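Local structure of viral structural protein 4 (6TZ0) at residues L425-I431 / M448-M452; G387-K392 / T411-Y417; P304-R310 / D512-A516. The protein binds GTP and accompanies the RNA-dependent RNA polymerase of a cypovirus, where it probably acts as a nucleotide-binding cofactor in viral transcription. One frame throughout, in Å; residues are numbered along the deposited sequence.

Interaction 1. Residues L425-I431 / M448-M452; sequences LLISHGI and MMDEM
This is a helix-to-helix packing contact at the C-terminal end of helix 417-427, which meets the middle of helix 442-457. Sixteen mostly helical residues connect the segments. The closest CA pair is Leu425 and Met452, 7.8 Å apart. The 425-431 segment leaves its helix through a type I turn from Ile427 to Gly430. Gly430 has positive phi (74°). Gly430 N bonds Ile427 O at 3.0 Å, and Ile431 N bonds Leu426 O at 2.8 Å.

Met448 fills the middle of the contact with rotamer m, t, p. Its CE lies 3.7 Å from Leu426 CD2 and 4.3 Å from Ile431 CG1. Met448 also covers one face of the His429 ring. Its CG sits 4.1 Å from the centroid, a CH-pi contact, and its SD 4.5 Å from it, a Met-aromatic contact. His429 ND1 donates to Leu425 O at 3.1 Å. Ser428 OG donates to the same Leu425 O at 2.6 Å. Leu425 (t, p) brings CD2 to 3.7 Å from Met448 O and 4.2 Å from Met452 CB, and CD1 to 3.3 Å from Glu451 OE1. Glu451 OE1 also approaches the ring edge, 3.2 Å from His429 CE1. No hydrogen bond crosses.

Elsewhere on helix 442-457, Met449 touches helix 524-537 and Asp450 forms a salt bridge with Arg536. The two backbone bonds, with Gly430 as C-prime residue, make a Schellman motif that ends the helix.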
ATOM      1  N   LEU B 425     -22.222  35.053  21.094  1.00 40.46           N
ATOM      2  CA  LEU B 425     -22.934  34.592  19.910  1.00 40.46           C
ATOM      3  C   LEU B 425     -24.424  34.423  20.184  1.00 40.46           C
ATOM      4  O   LEU B 425     -25.253  34.653  19.299  1.00 40.46           O
ATOM      5  CB  LEU B 425     -22.316  33.280  19.440  1.00 40.46           C
ATOM      6  CG  LEU B 425     -22.745  32.729  18.096  1.00 40.46           C
ATOM      7  CD1 LEU B 425     -22.312  33.710  17.038  1.00 40.46           C
ATOM      8  CD2 LEU B 425     -22.107  31.378  17.871  1.00 40.46           C
ATOM      9  N   LEU B 426     -24.783  34.018  21.403  1.00 41.25           N
ATOM     10  CA  LEU B 426     -26.194  33.889  21.756  1.00 41.25           C
ATOM     11  C   LEU B 426     -26.843  35.247  21.976  1.00 41.25           C
ATOM     12  O   LEU B 426     -28.018  35.433  21.642  1.00 41.25           O
ATOM     13  CB  LEU B 426     -26.356  33.019  23.001  1.00 41.25           C
ATOM     14  CG  LEU B 426     -26.110  31.521  22.857  1.00 41.25           C
ATOM     15  CD1 LEU B 426     -26.056  30.861  24.216  1.00 41.25           C
ATOM     16  CD2 LEU B 426     -27.197  30.894  22.027  1.00 41.25           C
ATOM     17  N   ILE B 427     -26.107  36.199  22.560  1.00 43.61           N
ATOM     18  CA  ILE B 427     -26.628  37.556  22.721  1.00 43.61           C
ATOM     19  C   ILE B 427     -26.856  38.214  21.361  1.00 43.61           C
ATOM     20  O   ILE B 427     -27.842  38.938  21.166  1.00 43.61           O
ATOM     21  CB  ILE B 427     -25.689  38.380  23.627  1.00 43.61           C
ATOM     22  CG1 ILE B 427     -25.744  37.858  25.063  1.00 43.61           C
ATOM     23  CG2 ILE B 427     -26.029  39.864  23.631  1.00 43.61           C
ATOM     24  CD1 ILE B 427     -27.113  37.975  25.698  1.00 43.61           C
ATOM     25  N   SER B 428     -25.998  37.915  20.378  1.00 43.03           N
ATOM     26  CA  SER B 428     -26.154  38.505  19.047  1.00 43.03           C
ATOM     27  C   SER B 428     -27.405  38.027  18.310  1.00 43.03           C
ATOM     28  O   SER B 428     -27.810  38.668  17.336  1.00 43.03           O
ATOM     29  CB  SER B 428     -24.922  38.211  18.193  1.00 43.03           C
ATOM     30  OG  SER B 428     -24.829  36.834  17.886  1.00 43.03           O
ATOM     31  N   HIS B 429     -28.016  36.921  18.731  1.00 42.44           N
ATOM     32  CA  HIS B 429     -29.286  36.469  18.179  1.00 42.44           C
ATOM     33  C   HIS B 429     -30.455  36.702  19.123  1.00 42.44           C
ATOM     34  O   HIS B 429     -31.545  36.178  18.884  1.00 42.44           O
ATOM     35  CB  HIS B 429     -29.219  34.988  17.816  1.00 42.44           C
ATOM     36  CG  HIS B 429     -28.327  34.687  16.656  1.00 42.44           C
ATOM     37  ND1 HIS B 429     -26.992  34.379  16.801  1.00 42.44           N
ATOM     38  CD2 HIS B 429     -28.579  34.643  15.327  1.00 42.44           C
ATOM     39  CE1 HIS B 429     -26.461  34.159  15.613  1.00 42.44           C
ATOM     40  NE2 HIS B 429     -27.403  34.312  14.701  1.00 42.44           N
ATOM     41  N   GLY B 430     -30.255  37.465  20.193  1.00 43.88           N
ATOM     42  CA  GLY B 430     -31.334  37.720  21.120  1.00 43.88           C
ATOM     43  C   GLY B 430     -31.700  36.556  22.005  1.00 43.88           C
ATOM     44  O   GLY B 430     -32.786  36.553  22.586  1.00 43.88           O
ATOM     45  N   ILE B 431     -30.822  35.565  22.129  1.00 43.29           N
ATOM     46  CA  ILE B 431     -31.052  34.402  22.975  1.00 43.29           C
ATOM     47  C   ILE B 431     -30.502  34.703  24.359  1.00 43.29           C
ATOM     48  O   ILE B 431     -29.337  35.090  24.502  1.00 43.29           O
ATOM     49  CB  ILE B 431     -30.390  33.144  22.389  1.00 43.29           C
ATOM     50  CG1 ILE B 431     -30.895  32.868  20.973  1.00 43.29           C
ATOM     51  CG2 ILE B 431     -30.650  31.947  23.278  1.00 43.29           C
ATOM     52  CD1 ILE B 431     -32.362  32.574  20.893  1.00 43.29           C
ATOM     53  N   MET B 448     -26.560  28.634  13.876  1.00 37.16           N
ATOM     54  CA  MET B 448     -25.730  29.194  14.933  1.00 37.16           C
ATOM     55  C   MET B 448     -24.560  28.290  15.296  1.00 37.16           C
ATOM     56  O   MET B 448     -23.476  28.780  15.646  1.00 37.16           O
ATOM     57  CB  MET B 448     -26.587  29.439  16.172  1.00 37.16           C
ATOM     58  CG  MET B 448     -27.760  30.345  15.919  1.00 37.16           C
ATOM     59  SD  MET B 448     -28.821  30.451  17.360  1.00 37.16           S
ATOM     60  CE  MET B 448     -27.785  31.441  18.414  1.00 37.16           C
ATOM     61  N   MET B 449     -24.757  26.975  15.212  1.00 34.28           N
ATOM     62  CA  MET B 449     -23.664  26.048  15.465  1.00 34.28           C
ATOM     63  C   MET B 449     -22.598  26.107  14.383  1.00 34.28           C
ATOM     64  O   MET B 449     -21.445  25.772  14.656  1.00 34.28           O
ATOM     65  CB  MET B 449     -24.189  24.624  15.581  1.00 34.28           C
ATOM     66  CG  MET B 449     -25.131  24.429  16.729  1.00 34.28           C
ATOM     67  SD  MET B 449     -25.804  22.774  16.786  1.00 34.28           S
ATOM     68  CE  MET B 449     -27.136  23.046  17.932  1.00 34.28           C
ATOM     69  N   ASP B 450     -22.952  26.527  13.167  1.00 35.50           N
ATOM     70  CA  ASP B 450     -21.929  26.749  12.149  1.00 35.50           C
ATOM     71  C   ASP B 450     -21.032  27.929  12.511  1.00 35.50           C
ATOM     72  O   ASP B 450     -19.817  27.885  12.289  1.00 35.50           O
ATOM     73  CB  ASP B 450     -22.578  26.962  10.787  1.00 35.50           C
ATOM     74  CG  ASP B 450     -23.207  25.701  10.246  1.00 35.50           C
ATOM     75  OD1 ASP B 450     -22.756  24.606  10.636  1.00 35.50           O
ATOM     76  OD2 ASP B 450     -24.133  25.802   9.417  1.00 35.50           O
ATOM     77  N   GLU B 451     -21.607  28.976  13.100  1.00 37.60           N
ATOM     78  CA  GLU B 451     -20.807  30.096  13.584  1.00 37.60           C
ATOM     79  C   GLU B 451     -19.945  29.693  14.775  1.00 37.60           C
ATOM     80  O   GLU B 451     -18.798  30.149  14.908  1.00 37.60           O
ATOM     81  CB  GLU B 451     -21.738  31.250  13.939  1.00 37.60           C
ATOM     82  CG  GLU B 451     -22.414  31.855  12.723  1.00 37.60           C
ATOM     83  CD  GLU B 451     -23.498  32.848  13.082  1.00 37.60           C
ATOM     84  OE1 GLU B 451     -23.877  32.918  14.265  1.00 37.60           O
ATOM     85  OE2 GLU B 451     -23.971  33.567  12.177  1.00 37.60           O
ATOM     86  N   MET B 452     -20.469  28.815  15.629  1.00 35.71           N
ATOM     87  CA  MET B 452     -19.650  28.267  16.704  1.00 35.71           C
ATOM     88  C   MET B 452     -18.520  27.387  16.167  1.00 35.71           C
ATOM     89  O   MET B 452     -17.425  27.381  16.732  1.00 35.71           O
ATOM     90  CB  MET B 452     -20.525  27.486  17.677  1.00 35.71           C
ATOM     91  CG  MET B 452     -19.820  27.107  18.954  1.00 35.71           C
ATOM     92  SD  MET B 452     -19.410  28.553  19.940  1.00 35.71           S
ATOM     93  CE  MET B 452     -18.015  27.945  20.879  1.00 35.71           C
TER

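Interaction 2. Residues G387-K392 / T411-Y417; sequences GRWLAK and TDDNESY
Helix 385-393 packs against the N-cap loop of helix 417-427. CA atoms come as close as 4.4 Å for Arg388 and Ser416, and 4.7 Å for Ala391 and Tyr417. Segment 411-417 opens with a type I turn from Thr411 to Asn414, then runs extended. Ser416 is the N-cap and Tyr417 begins the helix. Gly387 O takes two donors: Tyr417 N at 3.2 Å and Ala391 N at 2.9 Å. A CB on Gly387 would clash with Ser416 OG.

Arg388 NE (side chain m, t, t) donates to Asn414 O at 3.1 Å. Thr411 O, over a guanidinium face, is 3.0 Å from Arg388 NE at too poor an angle to bond. Arg388 NH2 makes a weak, long ion pair with Asp384. Asn414 ND2 bonds Leu409 O. Leu390 CD2 lies 4.2 Å from the Tyr417 ring centroid, over its face. The Glu415 side chain is about 5 Å from that of Arg522, seen to bind GTP. Backbone carbonyls are the acceptors across the contact, so the bonding does not depend on paired charges.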
ATOM      1  N   GLY B 387      -9.452  26.066  27.462  1.00 38.59           N
ATOM      2  CA  GLY B 387     -10.336  27.218  27.499  1.00 38.59           C
ATOM      3  C   GLY B 387     -10.073  28.122  28.686  1.00 38.59           C
ATOM      4  O   GLY B 387      -9.994  29.345  28.538  1.00 38.59           O
ATOM      5  N   ARG B 388      -9.903  27.536  29.872  1.00 40.80           N
ATOM      6  CA  ARG B 388      -9.603  28.335  31.050  1.00 40.80           C
ATOM      7  C   ARG B 388      -8.176  28.865  31.040  1.00 40.80           C
ATOM      8  O   ARG B 388      -7.886  29.836  31.739  1.00 40.80           O
ATOM      9  CB  ARG B 388      -9.850  27.522  32.320  1.00 40.80           C
ATOM     10  CG  ARG B 388     -11.302  27.132  32.536  1.00 40.80           C
ATOM     11  CD  ARG B 388     -11.483  26.480  33.886  1.00 40.80           C
ATOM     12  NE  ARG B 388     -12.837  26.018  34.155  1.00 40.80           N
ATOM     13  CZ  ARG B 388     -13.202  24.745  34.147  1.00 40.80           C
ATOM     14  NH1 ARG B 388     -12.303  23.799  33.929  1.00 40.80           N
ATOM     15  NH2 ARG B 388     -14.455  24.415  34.408  1.00 40.80           N
ATOM     16  N   TRP B 389      -7.284  28.250  30.266  1.00 38.74           N
ATOM     17  CA  TRP B 389      -5.960  28.822  30.056  1.00 38.74           C
ATOM     18  C   TRP B 389      -6.026  30.034  29.136  1.00 38.74           C
ATOM     19  O   TRP B 389      -5.471  31.096  29.442  1.00 38.74           O
ATOM     20  CB  TRP B 389      -5.041  27.766  29.459  1.00 38.74           C
ATOM     21  CG  TRP B 389      -3.668  28.246  29.172  1.00 38.74           C
ATOM     22  CD1 TRP B 389      -2.665  28.450  30.064  1.00 38.74           C
ATOM     23  CD2 TRP B 389      -3.157  28.640  27.897  1.00 38.74           C
ATOM     24  NE1 TRP B 389      -1.545  28.907  29.420  1.00 38.74           N
ATOM     25  CE2 TRP B 389      -1.827  29.041  28.088  1.00 38.74           C
ATOM     26  CE3 TRP B 389      -3.694  28.678  26.608  1.00 38.74           C
ATOM     27  CZ2 TRP B 389      -1.025  29.471  27.041  1.00 38.74           C
ATOM     28  CZ3 TRP B 389      -2.897  29.104  25.573  1.00 38.74           C
ATOM     29  CH2 TRP B 389      -1.578  29.497  25.794  1.00 38.74           C
ATOM     30  N   LEU B 390      -6.699  29.884  27.994  1.00 38.56           N
ATOM     31  CA  LEU B 390      -6.753  30.924  26.980  1.00 38.56           C
ATOM     32  C   LEU B 390      -7.621  32.096  27.405  1.00 38.56           C
ATOM     33  O   LEU B 390      -7.444  33.200  26.886  1.00 38.56           O
ATOM     34  CB  LEU B 390      -7.254  30.313  25.671  1.00 38.56           C
ATOM     35  CG  LEU B 390      -7.276  31.109  24.370  1.00 38.56           C
ATOM     36  CD1 LEU B 390      -5.880  31.527  23.998  1.00 38.56           C
ATOM     37  CD2 LEU B 390      -7.870  30.259  23.281  1.00 38.56           C
ATOM     38  N   ALA B 391      -8.533  31.898  28.358  1.00 40.94           N
ATOM     39  CA  ALA B 391      -9.282  33.033  28.881  1.00 40.94           C
ATOM     40  C   ALA B 391      -8.420  33.960  29.727  1.00 40.94           C
ATOM     41  O   ALA B 391      -8.799  35.116  29.939  1.00 40.94           O
ATOM     42  CB  ALA B 391     -10.473  32.547  29.697  1.00 40.94           C
ATOM     43  N   LYS B 392      -7.278  33.483  30.216  1.00 42.39           N
ATOM     44  CA  LYS B 392      -6.315  34.311  30.926  1.00 42.39           C
ATOM     45  C   LYS B 392      -5.162  34.772  30.048  1.00 42.39           C
ATOM     46  O   LYS B 392      -4.758  35.933  30.128  1.00 42.39           O
ATOM     47  CB  LYS B 392      -5.744  33.549  32.124  1.00 42.39           C
ATOM     48  CG  LYS B 392      -6.757  33.185  33.179  1.00 42.39           C
ATOM     49  CD  LYS B 392      -7.253  34.421  33.892  1.00 42.39           C
ATOM     50  CE  LYS B 392      -8.284  34.076  34.944  1.00 42.39           C
ATOM     51  NZ  LYS B 392      -7.689  33.322  36.076  1.00 42.39           N
ATOM     52  N   THR B 411      -9.927  25.101  37.829  1.00 48.59           N
ATOM     53  CA  THR B 411     -10.967  25.096  38.838  1.00 48.59           C
ATOM     54  C   THR B 411     -12.308  25.476  38.217  1.00 48.59           C
ATOM     55  O   THR B 411     -12.392  25.934  37.078  1.00 48.59           O
ATOM     56  CB  THR B 411     -10.604  26.035  39.985  1.00 48.59           C
ATOM     57  OG1 THR B 411     -10.527  27.380  39.501  1.00 48.59           O
ATOM     58  CG2 THR B 411      -9.259  25.640  40.565  1.00 48.59           C
ATOM     59  N   ASP B 412     -13.368  25.269  38.994  1.00 52.75           N
ATOM     60  CA  ASP B 412     -14.724  25.504  38.515  1.00 52.75           C
ATOM     61  C   ASP B 412     -15.036  26.991  38.401  1.00 52.75           C
ATOM     62  O   ASP B 412     -15.865  27.386  37.577  1.00 52.75           O
ATOM     63  CB  ASP B 412     -15.714  24.823  39.463  1.00 52.75           C
ATOM     64  CG  ASP B 412     -17.083  24.607  38.847  1.00 52.75           C
ATOM     65  OD1 ASP B 412     -17.283  24.923  37.658  1.00 52.75           O
ATOM     66  OD2 ASP B 412     -17.973  24.112  39.570  1.00 52.75           O
ATOM     67  N   ASP B 413     -14.378  27.828  39.200  1.00 52.60           N
ATOM     68  CA  ASP B 413     -14.687  29.252  39.218  1.00 52.60           C
ATOM     69  C   ASP B 413     -13.900  30.061  38.194  1.00 52.60           C
ATOM     70  O   ASP B 413     -13.836  31.286  38.320  1.00 52.60           O
ATOM     71  CB  ASP B 413     -14.474  29.816  40.627  1.00 52.60           C
ATOM     72  CG  ASP B 413     -13.086  29.550  41.169  1.00 52.60           C
ATOM     73  OD1 ASP B 413     -12.294  28.849  40.507  1.00 52.60           O
ATOM     74  OD2 ASP B 413     -12.786  30.044  42.275  1.00 52.60           O
ATOM     75  N   ASN B 414     -13.296  29.419  37.202  1.00 47.99           N
ATOM     76  CA  ASN B 414     -12.671  30.125  36.095  1.00 47.99           C
ATOM     77  C   ASN B 414     -13.535  29.969  34.852  1.00 47.99           C
ATOM     78  O   ASN B 414     -13.957  28.859  34.519  1.00 47.99           O
ATOM     79  CB  ASN B 414     -11.265  29.587  35.829  1.00 47.99           C
ATOM     80  CG  ASN B 414     -10.295  29.916  36.935  1.00 47.99           C
ATOM     81  OD1 ASN B 414     -10.301  31.020  37.473  1.00 47.99           O
ATOM     82  ND2 ASN B 414      -9.446  28.960  37.279  1.00 47.99           N
ATOM     83  N   GLU B 415     -13.790  31.076  34.166  1.00 46.62           N
ATOM     84  CA  GLU B 415     -14.611  31.041  32.969  1.00 46.62           C
ATOM     85  C   GLU B 415     -13.754  30.657  31.768  1.00 46.62           C
ATOM     86  O   GLU B 415     -12.567  30.976  31.702  1.00 46.62           O
ATOM     87  CB  GLU B 415     -15.279  32.400  32.758  1.00 46.62           C
ATOM     88  CG  GLU B 415     -16.346  32.458  31.677  1.00 46.62           C
ATOM     89  CD  GLU B 415     -17.034  33.809  31.625  1.00 46.62           C
ATOM     90  OE1 GLU B 415     -16.651  34.698  32.412  1.00 46.62           O
ATOM     91  OE2 GLU B 415     -17.961  33.980  30.807  1.00 46.62           O
ATOM     92  N   SER B 416     -14.358  29.942  30.829  1.00 42.72           N
ATOM     93  CA  SER B 416     -13.666  29.457  29.648  1.00 42.72           C
ATOM     94  C   SER B 416     -13.808  30.442  28.495  1.00 42.72           C
ATOM     95  O   SER B 416     -14.715  31.273  28.464  1.00 42.72           O
ATOM     96  CB  SER B 416     -14.203  28.088  29.239  1.00 42.72           C
ATOM     97  OG  SER B 416     -13.580  27.630  28.058  1.00 42.72           O
ATOM     98  N   TYR B 417     -12.884  30.335  27.539  1.00 39.86           N
ATOM     99  CA  TYR B 417     -12.876  31.226  26.382  1.00 39.86           C
ATOM    100  C   TYR B 417     -14.029  30.921  25.435  1.00 39.86           C
ATOM    101  O   TYR B 417     -14.699  31.840  24.938  1.00 39.86           O
ATOM    102  CB  TYR B 417     -11.534  31.100  25.662  1.00 39.86           C
ATOM    103  CG  TYR B 417     -11.389  31.949  24.427  1.00 39.86           C
ATOM    104  CD1 TYR B 417     -11.177  33.314  24.525  1.00 39.86           C
ATOM    105  CD2 TYR B 417     -11.450  31.381  23.160  1.00 39.86           C
ATOM    106  CE1 TYR B 417     -11.040  34.091  23.399  1.00 39.86           C
ATOM    107  CE2 TYR B 417     -11.316  32.152  22.027  1.00 39.86           C
ATOM    108  CZ  TYR B 417     -11.109  33.505  22.155  1.00 39.86           C
ATOM    109  OH  TYR B 417     -10.972  34.276  21.025  1.00 39.86           O
TER

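Interaction 3. Residues P304-R310 / D512-A516; sequences PSGISAR and DTTQA
The loop 304-310 is irregular, while 512-516 is the start of helix 513-518 with Asp512 as N-cap. The loop links strands 297-299 and 313-319 of the antiparallel sheet. The contact joins that sheet to the parallel-sheet domain that carries the P-loop (Walker A) residues Gly358, Lys359 and Thr360, seen to bind GTP. A cis peptide precedes Pro304. Gly306 is the centre of an inverse gamma turn, with Ile307 N bonded to Ser305 O at 2.7 Å. Across the contact, CA atoms are 6.0 Å apart for Ile307 and Asp512, and 6.5 Å for Ser308 and Gln515. In the helix, Asp512 O accepts Gln515 N at 3.0 Å and Ala516 N at 2.8 Å.

Asp512 (chi1 t) directs its carboxylate at the loop. Asp512 OD1 lies 3.3 Å from Pro304 CB. It is 2.9 Å from Ser305 O, but both are acceptors, and 3.2 Å from Ser305 N at a poor angle. Gln515 (t, p) packs its aliphatic part, and its polar end bonds Arg518 and Asp519. Thr513 OG1 bonds Arg531 and Glu354, which precedes Lys355 in sequence. Ile307 O lies 3.6 Å from Asp512 CB, and Ser308 CB meets Gln515 CG at 3.7 Å.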
ATOM      1  N   PRO B 304     -32.393  10.098  24.075  1.00 28.18           N
ATOM      2  CA  PRO B 304     -32.347  10.495  25.486  1.00 28.18           C
ATOM      3  C   PRO B 304     -33.280   9.701  26.397  1.00 28.18           C
ATOM      4  O   PRO B 304     -34.456   9.538  26.107  1.00 28.18           O
ATOM      5  CB  PRO B 304     -32.773  11.963  25.439  1.00 28.18           C
ATOM      6  CG  PRO B 304     -33.638  12.061  24.259  1.00 28.18           C
ATOM      7  CD  PRO B 304     -33.101  11.091  23.251  1.00 28.18           C
ATOM      8  N   SER B 305     -32.732   9.183  27.487  1.00 28.68           N
ATOM      9  CA  SER B 305     -33.528   8.589  28.550  1.00 28.68           C
ATOM     10  C   SER B 305     -33.707   9.622  29.647  1.00 28.68           C
ATOM     11  O   SER B 305     -32.726  10.062  30.246  1.00 28.68           O
ATOM     12  CB  SER B 305     -32.838   7.353  29.116  1.00 28.68           C
ATOM     13  OG  SER B 305     -31.662   7.725  29.807  1.00 28.68           O
ATOM     14  N   GLY B 306     -34.949   9.988  29.935  1.00 27.65           N
ATOM     15  CA  GLY B 306     -35.197  11.137  30.787  1.00 27.65           C
ATOM     16  C   GLY B 306     -34.960  10.966  32.272  1.00 27.65           C
ATOM     17  O   GLY B 306     -35.800  11.359  33.083  1.00 27.65           O
ATOM     18  N   ILE B 307     -33.818  10.388  32.645  1.00 28.44           N
ATOM     19  CA  ILE B 307     -33.409  10.352  34.039  1.00 28.44           C
ATOM     20  C   ILE B 307     -32.976  11.756  34.449  1.00 28.44           C
ATOM     21  O   ILE B 307     -32.499  12.551  33.627  1.00 28.44           O
ATOM     22  CB  ILE B 307     -32.292   9.304  34.233  1.00 28.44           C
ATOM     23  CG1 ILE B 307     -32.097   8.930  35.700  1.00 28.44           C
ATOM     24  CG2 ILE B 307     -30.972   9.737  33.614  1.00 28.44           C
ATOM     25  CD1 ILE B 307     -33.189   8.087  36.238  1.00 28.44           C
ATOM     26  N   SER B 308     -33.211  12.103  35.709  1.00 30.96           N
ATOM     27  CA  SER B 308     -32.924  13.448  36.182  1.00 30.96           C
ATOM     28  C   SER B 308     -32.688  13.397  37.680  1.00 30.96           C
ATOM     29  O   SER B 308     -32.752  12.335  38.302  1.00 30.96           O
ATOM     30  CB  SER B 308     -34.055  14.418  35.831  1.00 30.96           C
ATOM     31  OG  SER B 308     -35.246  14.094  36.517  1.00 30.96           O
ATOM     32  N   ALA B 309     -32.423  14.563  38.267  1.00 33.29           N
ATOM     33  CA  ALA B 309     -32.202  14.651  39.703  1.00 33.29           C
ATOM     34  C   ALA B 309     -33.480  14.464  40.506  1.00 33.29           C
ATOM     35  O   ALA B 309     -33.401  14.257  41.721  1.00 33.29           O
ATOM     36  CB  ALA B 309     -31.562  15.995  40.052  1.00 33.29           C
ATOM     37  N   ARG B 310     -34.642  14.521  39.862  1.00 35.20           N
ATOM     38  CA  ARG B 310     -35.929  14.362  40.516  1.00 35.20           C
ATOM     39  C   ARG B 310     -36.447  12.935  40.437  1.00 35.20           C
ATOM     40  O   ARG B 310     -37.603  12.688  40.787  1.00 35.20           O
ATOM     41  CB  ARG B 310     -36.941  15.317  39.891  1.00 35.20           C
ATOM     42  CG  ARG B 310     -36.582  16.771  40.082  1.00 35.20           C
ATOM     43  CD  ARG B 310     -37.675  17.677  39.558  1.00 35.20           C
ATOM     44  NE  ARG B 310     -37.897  17.489  38.127  1.00 35.20           N
ATOM     45  CZ  ARG B 310     -37.208  18.106  37.173  1.00 35.20           C
ATOM     46  NH1 ARG B 310     -36.238  18.953  37.489  1.00 35.20           N
ATOM     47  NH2 ARG B 310     -37.486  17.872  35.900  1.00 35.20           N
ATOM     48  N   ASP B 512     -28.595  11.896  31.460  1.00 35.20           N
ATOM     49  CA  ASP B 512     -29.223  12.575  30.344  1.00 35.20           C
ATOM     50  C   ASP B 512     -28.557  13.941  30.297  1.00 35.20           C
ATOM     51  O   ASP B 512     -28.840  14.808  31.125  1.00 35.20           O
ATOM     52  CB  ASP B 512     -30.729  12.650  30.547  1.00 35.20           C
ATOM     53  CG  ASP B 512     -31.472  12.884  29.261  1.00 35.20           C
ATOM     54  OD1 ASP B 512     -31.490  11.958  28.434  1.00 35.20           O
ATOM     55  OD2 ASP B 512     -32.059  13.961  29.073  1.00 35.20           O
ATOM     56  N   THR B 513     -27.628  14.106  29.350  1.00 35.66           N
ATOM     57  CA  THR B 513     -26.757  15.276  29.324  1.00 35.66           C
ATOM     58  C   THR B 513     -27.535  16.550  29.038  1.00 35.66           C
ATOM     59  O   THR B 513     -27.258  17.602  29.627  1.00 35.66           O
ATOM     60  CB  THR B 513     -25.662  15.076  28.283  1.00 35.66           C
ATOM     61  OG1 THR B 513     -26.260  14.827  27.007  1.00 35.66           O
ATOM     62  CG2 THR B 513     -24.778  13.909  28.659  1.00 35.66           C
ATOM     63  N   THR B 514     -28.545  16.461  28.178  1.00 38.64           N
ATOM     64  CA  THR B 514     -29.402  17.601  27.904  1.00 38.64           C
ATOM     65  C   THR B 514     -30.358  17.910  29.048  1.00 38.64           C
ATOM     66  O   THR B 514     -30.950  18.991  29.056  1.00 38.64           O
ATOM     67  CB  THR B 514     -30.183  17.362  26.611  1.00 38.64           C
ATOM     68  OG1 THR B 514     -30.958  18.522  26.298  1.00 38.64           O
ATOM     69  CG2 THR B 514     -31.094  16.177  26.754  1.00 38.64           C
ATOM     70  N   GLN B 515     -30.522  17.000  30.004  1.00 39.62           N
ATOM     71  CA  GLN B 515     -31.322  17.252  31.195  1.00 39.62           C
ATOM     72  C   GLN B 515     -30.468  17.732  32.352  1.00 39.62           C
ATOM     73  O   GLN B 515     -30.927  18.525  33.175  1.00 39.62           O
ATOM     74  CB  GLN B 515     -32.075  15.984  31.599  1.00 39.62           C
ATOM     75  CG  GLN B 515     -33.127  16.155  32.664  1.00 39.62           C
ATOM     76  CD  GLN B 515     -34.298  16.977  32.184  1.00 39.62           C
ATOM     77  OE1 GLN B 515     -34.714  16.861  31.034  1.00 39.62           O
ATOM     78  NE2 GLN B 515     -34.847  17.804  33.064  1.00 39.62           N
ATOM     79  N   ALA B 516     -29.224  17.261  32.415  1.00 41.01           N
ATOM     80  CA  ALA B 516     -28.264  17.810  33.360  1.00 41.01           C
ATOM     81  C   ALA B 516     -27.909  19.246  33.019  1.00 41.01           C
ATOM     82  O   ALA B 516     -27.656  20.050  33.921  1.00 41.01           O
ATOM     83  CB  ALA B 516     -27.002  16.951  33.382  1.00 41.01           C
TER

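Interactions 1 and 2 lie at opposite ends of helix 417-427. Interaction 2 packs at its N-terminal start, interaction 1 at its C-terminal exit. Their centres are 20 Å apart, and both are partly buried. Interaction 3 is the more buried contact and lies nearer the centre of the chain. Its segments are about 200 residues apart in sequence, so it joins distant regions, and both other contacts fall within that span. The chemistry differs too. Interaction 1 is mainly apolar and sulfur-aromatic, with Glu451 at its margin, and interaction 2 adds cross-segment hydrogen bonds. Interaction 3, like 1, has none across it. It consists of close contacts around Asp512 and Gln515, over the smallest area of the three. All three lie near, not in, the GTP-binding residues.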